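PDB 5HIU: GTPase activator-like protein from Chaetomium thermophilum, which is probably a GTPase activator as a whole protein, this fragment being an N-terminal, all-helical part of TSC2. Local coordinates for residues 361-366 against 424-429; 381-386 against 455-460. All coordinates share one frame; numbering follows the deposited sequence.

Interaction 1: residues 361-366 against 424-429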
# COMPACT_ATOMS: atom_id res chain seq x y z
N LEU A 361 9.79 -23.08 0.24
CA LEU A 361 10.91 -22.26 -0.21
C LEU A 361 12.04 -23.16 -0.71
O LEU A 361 12.43 -23.11 -1.88
CB LEU A 361 11.41 -21.37 0.94
CG LEU A 361 12.37 -20.23 0.58
CD1 LEU A 361 12.23 -19.11 1.59
CD2 LEU A 361 13.82 -20.67 0.47
N ILE A 362 12.50 -24.03 0.18
CA ILE A 362 13.58 -24.95 -0.14
C ILE A 362 13.21 -25.75 -1.38
O ILE A 362 14.03 -25.93 -2.28
CB ILE A 362 13.94 -25.87 1.05
CG1 ILE A 362 14.46 -25.04 2.24
CG2 ILE A 362 15.01 -26.89 0.65
CD1 ILE A 362 14.65 -25.84 3.52
N ASN A 363 11.97 -26.18 -1.49
CA ASN A 363 11.56 -26.90 -2.69
C ASN A 363 11.63 -26.06 -3.95
O ASN A 363 11.83 -26.61 -5.03
CB ASN A 363 10.16 -27.45 -2.53
CG ASN A 363 10.16 -28.82 -1.94
OD1 ASN A 363 10.85 -29.71 -2.44
ND2 ASN A 363 9.40 -29.03 -0.87
N SER A 364 11.46 -24.76 -3.84
CA SER A 364 11.56 -23.89 -5.00
C SER A 364 13.01 -23.61 -5.37
O SER A 364 13.29 -23.18 -6.49
CB SER A 364 10.83 -22.58 -4.76
OG SER A 364 11.48 -21.87 -3.73
N LEU A 365 13.92 -23.80 -4.41
CA LEU A 365 15.36 -23.73 -4.69
C LEU A 365 15.90 -24.92 -5.49
O LEU A 365 16.74 -24.74 -6.36
CB LEU A 365 16.14 -23.63 -3.39
CG LEU A 365 16.02 -22.31 -2.66
CD1 LEU A 365 16.89 -22.39 -1.42
CD2 LEU A 365 16.45 -21.12 -3.53
N PHE A 366 15.43 -26.13 -5.19
CA PHE A 366 15.93 -27.30 -5.88
C PHE A 366 15.24 -27.52 -7.21
O PHE A 366 15.77 -28.22 -8.08
CB PHE A 366 15.80 -28.54 -4.99
CG PHE A 366 16.82 -28.59 -3.89
CD1 PHE A 366 18.07 -29.15 -4.12
CD2 PHE A 366 16.53 -28.10 -2.64
CE1 PHE A 366 19.01 -29.19 -3.11
CE2 PHE A 366 17.46 -28.14 -1.62
CZ PHE A 366 18.71 -28.69 -1.86
N SER A 424 4.02 -33.07 5.15
CA SER A 424 4.11 -34.35 4.46
C SER A 424 4.05 -34.22 2.93
O SER A 424 4.66 -35.01 2.22
CB SER A 424 2.98 -35.27 4.96
OG SER A 424 3.13 -36.60 4.52
N LEU A 425 3.32 -33.24 2.42
CA LEU A 425 3.21 -33.00 0.97
C LEU A 425 4.52 -32.45 0.40
O LEU A 425 4.89 -32.77 -0.74
CB LEU A 425 2.05 -32.02 0.65
CG LEU A 425 0.66 -32.17 1.32
CD1 LEU A 425 -0.22 -30.95 1.04
CD2 LEU A 425 -0.06 -33.46 0.92
N GLN A 426 5.21 -31.63 1.18
CA GLN A 426 6.43 -30.97 0.73
C GLN A 426 7.64 -31.92 0.77
O GLN A 426 8.49 -31.89 -0.11
CB GLN A 426 6.70 -29.69 1.53
CG GLN A 426 5.69 -28.57 1.28
CD GLN A 426 5.78 -27.98 -0.11
OE1 GLN A 426 6.84 -27.49 -0.51
NE2 GLN A 426 4.68 -28.01 -0.87
N LEU A 427 7.69 -32.78 1.78
CA LEU A 427 8.75 -33.78 1.87
C LEU A 427 8.71 -34.74 0.69
O LEU A 427 9.72 -34.95 0.04
CB LEU A 427 8.66 -34.58 3.16
CG LEU A 427 9.49 -34.00 4.30
CD1 LEU A 427 8.99 -34.51 5.64
CD2 LEU A 427 10.95 -34.36 4.12
N LYS A 428 7.54 -35.29 0.40
CA LYS A 428 7.38 -36.13 -0.79
C LYS A 428 7.82 -35.38 -2.05
O LYS A 428 8.33 -36.01 -2.99
CB LYS A 428 5.93 -36.61 -0.94
N HIS A 429 7.64 -34.06 -2.07
CA HIS A 429 8.10 -33.24 -3.19
C HIS A 429 9.62 -33.12 -3.25
O HIS A 429 10.21 -33.23 -4.33
CB HIS A 429 7.47 -31.84 -3.14
CG HIS A 429 6.13 -31.77 -3.80
ND1 HIS A 429 5.09 -32.59 -3.45
CD2 HIS A 429 5.67 -30.98 -4.80
CE1 HIS A 429 4.04 -32.31 -4.20
NE2 HIS A 429 4.37 -31.34 -5.03
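N363, near the end of helix 352-366, puts its side-chain amide against the early turns of helix 423-441, mainly at Q426. This is a helix-helix contact of an elongated alpha-solenoid. The tight part is the amide nitrogen. N363 ND2 donates to the backbone oxygen Q426 O at 3.1 Å and to the side-chain oxygen Q426 OE1 at 3.0 Å. One nitrogen is thus gripped twice by one residue, in two clearly different directions. Both bonds reach their carbonyls from above the plane, and the two amide planes stand 77° apart. A bend in Q426 at chi2 (-69°) brings OE1 round to N363. Q426 is buried and also touches T356, L359 and R360 on helix 352-366, so its chain is packed along that helix.

The H429 side is looser and exposed. N363 makes only van der Waals contacts there, and the imidazole leans back on its own helix through a weak bond from H429 ND1 to L425 O. The C-terminal end of helix 352-366 is tied to helix 423-441 again by F366 O, hydrogen-bonded to R433 NE. The amide oxygen marks the slack edge: N363 OD1 lies 3.7 Å from H429 C.

Interaction 2: residues 381-386 against 455-460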
# COMPACT_ATOMS: atom_id res chain seq x y z
N HIS A 381 27.76 -26.20 -0.48
CA HIS A 381 27.47 -27.33 0.42
C HIS A 381 25.99 -27.38 0.75
O HIS A 381 25.40 -26.36 1.11
CB HIS A 381 28.24 -27.17 1.73
CG HIS A 381 29.73 -27.12 1.56
ND1 HIS A 381 30.49 -28.26 1.36
CD2 HIS A 381 30.59 -26.08 1.55
CE1 HIS A 381 31.76 -27.91 1.24
NE2 HIS A 381 31.85 -26.60 1.35
N TRP A 382 25.37 -28.56 0.63
CA TRP A 382 23.93 -28.69 0.80
C TRP A 382 23.50 -29.28 2.15
O TRP A 382 22.30 -29.32 2.45
CB TRP A 382 23.31 -29.51 -0.35
CG TRP A 382 23.33 -28.81 -1.69
CD1 TRP A 382 23.72 -27.52 -1.93
CD2 TRP A 382 22.90 -29.33 -2.96
NE1 TRP A 382 23.59 -27.23 -3.27
CE2 TRP A 382 23.08 -28.32 -3.92
CE3 TRP A 382 22.38 -30.57 -3.37
CZ2 TRP A 382 22.78 -28.50 -5.27
CZ3 TRP A 382 22.08 -30.74 -4.72
CH2 TRP A 382 22.28 -29.71 -5.65
N GLU A 383 24.47 -29.73 2.96
CA GLU A 383 24.17 -30.24 4.31
C GLU A 383 23.43 -29.19 5.12
O GLU A 383 22.36 -29.47 5.67
CB GLU A 383 25.43 -30.68 5.06
CG GLU A 383 25.17 -31.07 6.52
CD GLU A 383 26.22 -32.03 7.08
OE1 GLU A 383 25.91 -33.24 7.25
OE2 GLU A 383 27.36 -31.58 7.35
N PRO A 384 23.99 -27.97 5.20
CA PRO A 384 23.31 -27.00 6.04
C PRO A 384 21.82 -26.94 5.71
O PRO A 384 20.99 -27.08 6.61
CB PRO A 384 24.02 -25.67 5.72
CG PRO A 384 25.35 -26.07 5.14
CD PRO A 384 25.08 -27.36 4.42
N ILE A 385 21.49 -26.79 4.41
CA ILE A 385 20.09 -26.68 3.97
C ILE A 385 19.34 -27.96 4.22
O ILE A 385 18.20 -27.92 4.65
CB ILE A 385 19.96 -26.32 2.47
CG1 ILE A 385 20.46 -24.91 2.25
CG2 ILE A 385 18.49 -26.35 2.03
CD1 ILE A 385 20.54 -24.49 0.80
N PHE A 386 19.98 -29.08 3.95
CA PHE A 386 19.35 -30.37 4.19
C PHE A 386 19.03 -30.58 5.67
O PHE A 386 18.09 -31.30 6.01
CB PHE A 386 20.22 -31.52 3.67
CG PHE A 386 20.11 -31.75 2.19
CD1 PHE A 386 18.86 -31.80 1.57
CD2 PHE A 386 21.24 -31.97 1.42
CE1 PHE A 386 18.76 -32.03 0.21
CE2 PHE A 386 21.14 -32.20 0.06
CZ PHE A 386 19.90 -32.23 -0.55
N LEU A 455 18.62 -38.12 2.36
CA LEU A 455 17.58 -39.13 2.09
C LEU A 455 17.56 -40.25 3.14
O LEU A 455 16.50 -40.79 3.45
CB LEU A 455 17.76 -39.74 0.70
CG LEU A 455 17.40 -38.86 -0.50
CD1 LEU A 455 18.49 -38.95 -1.56
CD2 LEU A 455 16.05 -39.23 -1.10
N ILE A 456 18.73 -40.60 3.67
CA ILE A 456 18.80 -41.61 4.72
C ILE A 456 18.11 -41.10 5.99
O ILE A 456 17.41 -41.86 6.65
CB ILE A 456 20.25 -42.04 5.02
CG1 ILE A 456 20.83 -42.84 3.84
CG2 ILE A 456 20.32 -42.87 6.29
CD1 ILE A 456 22.34 -42.96 3.85
N ARG A 457 18.30 -39.82 6.32
CA ARG A 457 17.61 -39.21 7.47
C ARG A 457 16.09 -39.29 7.32
O ARG A 457 15.37 -39.59 8.28
CB ARG A 457 17.98 -37.73 7.64
CG ARG A 457 19.44 -37.44 7.95
CD ARG A 457 19.75 -35.96 7.70
NE ARG A 457 21.18 -35.70 7.52
CZ ARG A 457 21.70 -34.56 7.05
NH1 ARG A 457 20.93 -33.54 6.69
NH2 ARG A 457 23.02 -34.45 6.94
N VAL A 458 15.62 -39.03 6.11
CA VAL A 458 14.20 -38.77 5.86
C VAL A 458 13.39 -40.03 5.57
O VAL A 458 12.24 -40.12 5.97
CB VAL A 458 14.03 -37.73 4.73
CG1 VAL A 458 12.59 -37.64 4.27
CG2 VAL A 458 14.53 -36.37 5.20
N GLN A 459 13.97 -41.00 4.87
CA GLN A 459 13.33 -42.32 4.78
C GLN A 459 12.93 -42.73 6.19
O GLN A 459 11.75 -42.99 6.48
CB GLN A 459 14.28 -43.38 4.23
CG GLN A 459 14.50 -43.37 2.73
CD GLN A 459 15.23 -44.62 2.25
OE1 GLN A 459 15.80 -45.38 3.05
NE2 GLN A 459 15.19 -44.85 0.95
N HIS A 460 13.94 -42.79 7.06
CA HIS A 460 13.76 -43.12 8.46
C HIS A 460 13.56 -41.84 9.28
O HIS A 460 12.81 -40.95 8.88
CB HIS A 460 14.99 -43.89 8.96
CG HIS A 460 15.29 -45.12 8.17
ND1 HIS A 460 14.61 -46.31 8.36
CD2 HIS A 460 16.19 -45.35 7.19
CE1 HIS A 460 15.09 -47.22 7.53
NE2 HIS A 460 16.05 -46.67 6.81
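E383 and R457 form a salt bridge between the first turn of helix 383-391 and the last turns of helix 448-459. Both helices belong to the C-terminal part of the alpha-solenoid; helix 448-459 is the last one modelled. The bridge runs through one atom from each side, E383 OE1 and R457 NH2, at 3.1 Å.

Both side chains reach out to meet. In E383, CG lies anti to the backbone N (chi1 174°), and the chain stays extended beyond it. R457 is stretched from CG to NE, which carries its guanidinium over to helix 383-391. The two chains cross at about a right angle. Their flat ends are nevertheless nearly coplanar, 22° apart, and E383 OE1 sits at the guanidinium edge, near its plane.

The other terminal nitrogen, R457 NH1, lies beside the start of the F386 side chain, 3.7 Å from F386 CB. The F386 ring takes no part in this. With chi1 at -81° its CG is anti to the carbonyl carbon, and the ring turns off from R457. It stacks on F454 and packs on V434 and C451. The charged pair E383 and R457 therefore lies on the more exposed side of the contact, beside buried aromatic rings. D450 OD2 adds weak hydrogen bonds to the backbone N atoms of W382 and E383. At the guanidinium edge, in its plane, F386 C is 3.7 Å from R457 NH1.

How the interactions relate
The two contacts lie 12 Å apart, centre to centre, towards the C-terminal end of the modelled solenoid. Their segments alternate along the chain: 361-366, 381-386, 424-429, 455-460. Each contact therefore joins a helix to the next but one, 352-366 to 423-441 in interaction 1 and 383-391 to 448-459 in interaction 2. Hydrophobic contacts join the two. F366 meets W382 edge-to-face and also touches the F386 ring, and I362 packs on I385. Apart from this cluster, L427 packs on V458. Four successive helices are thus packed together, and each polar contact links two of them in addition to these hydrophobic contacts.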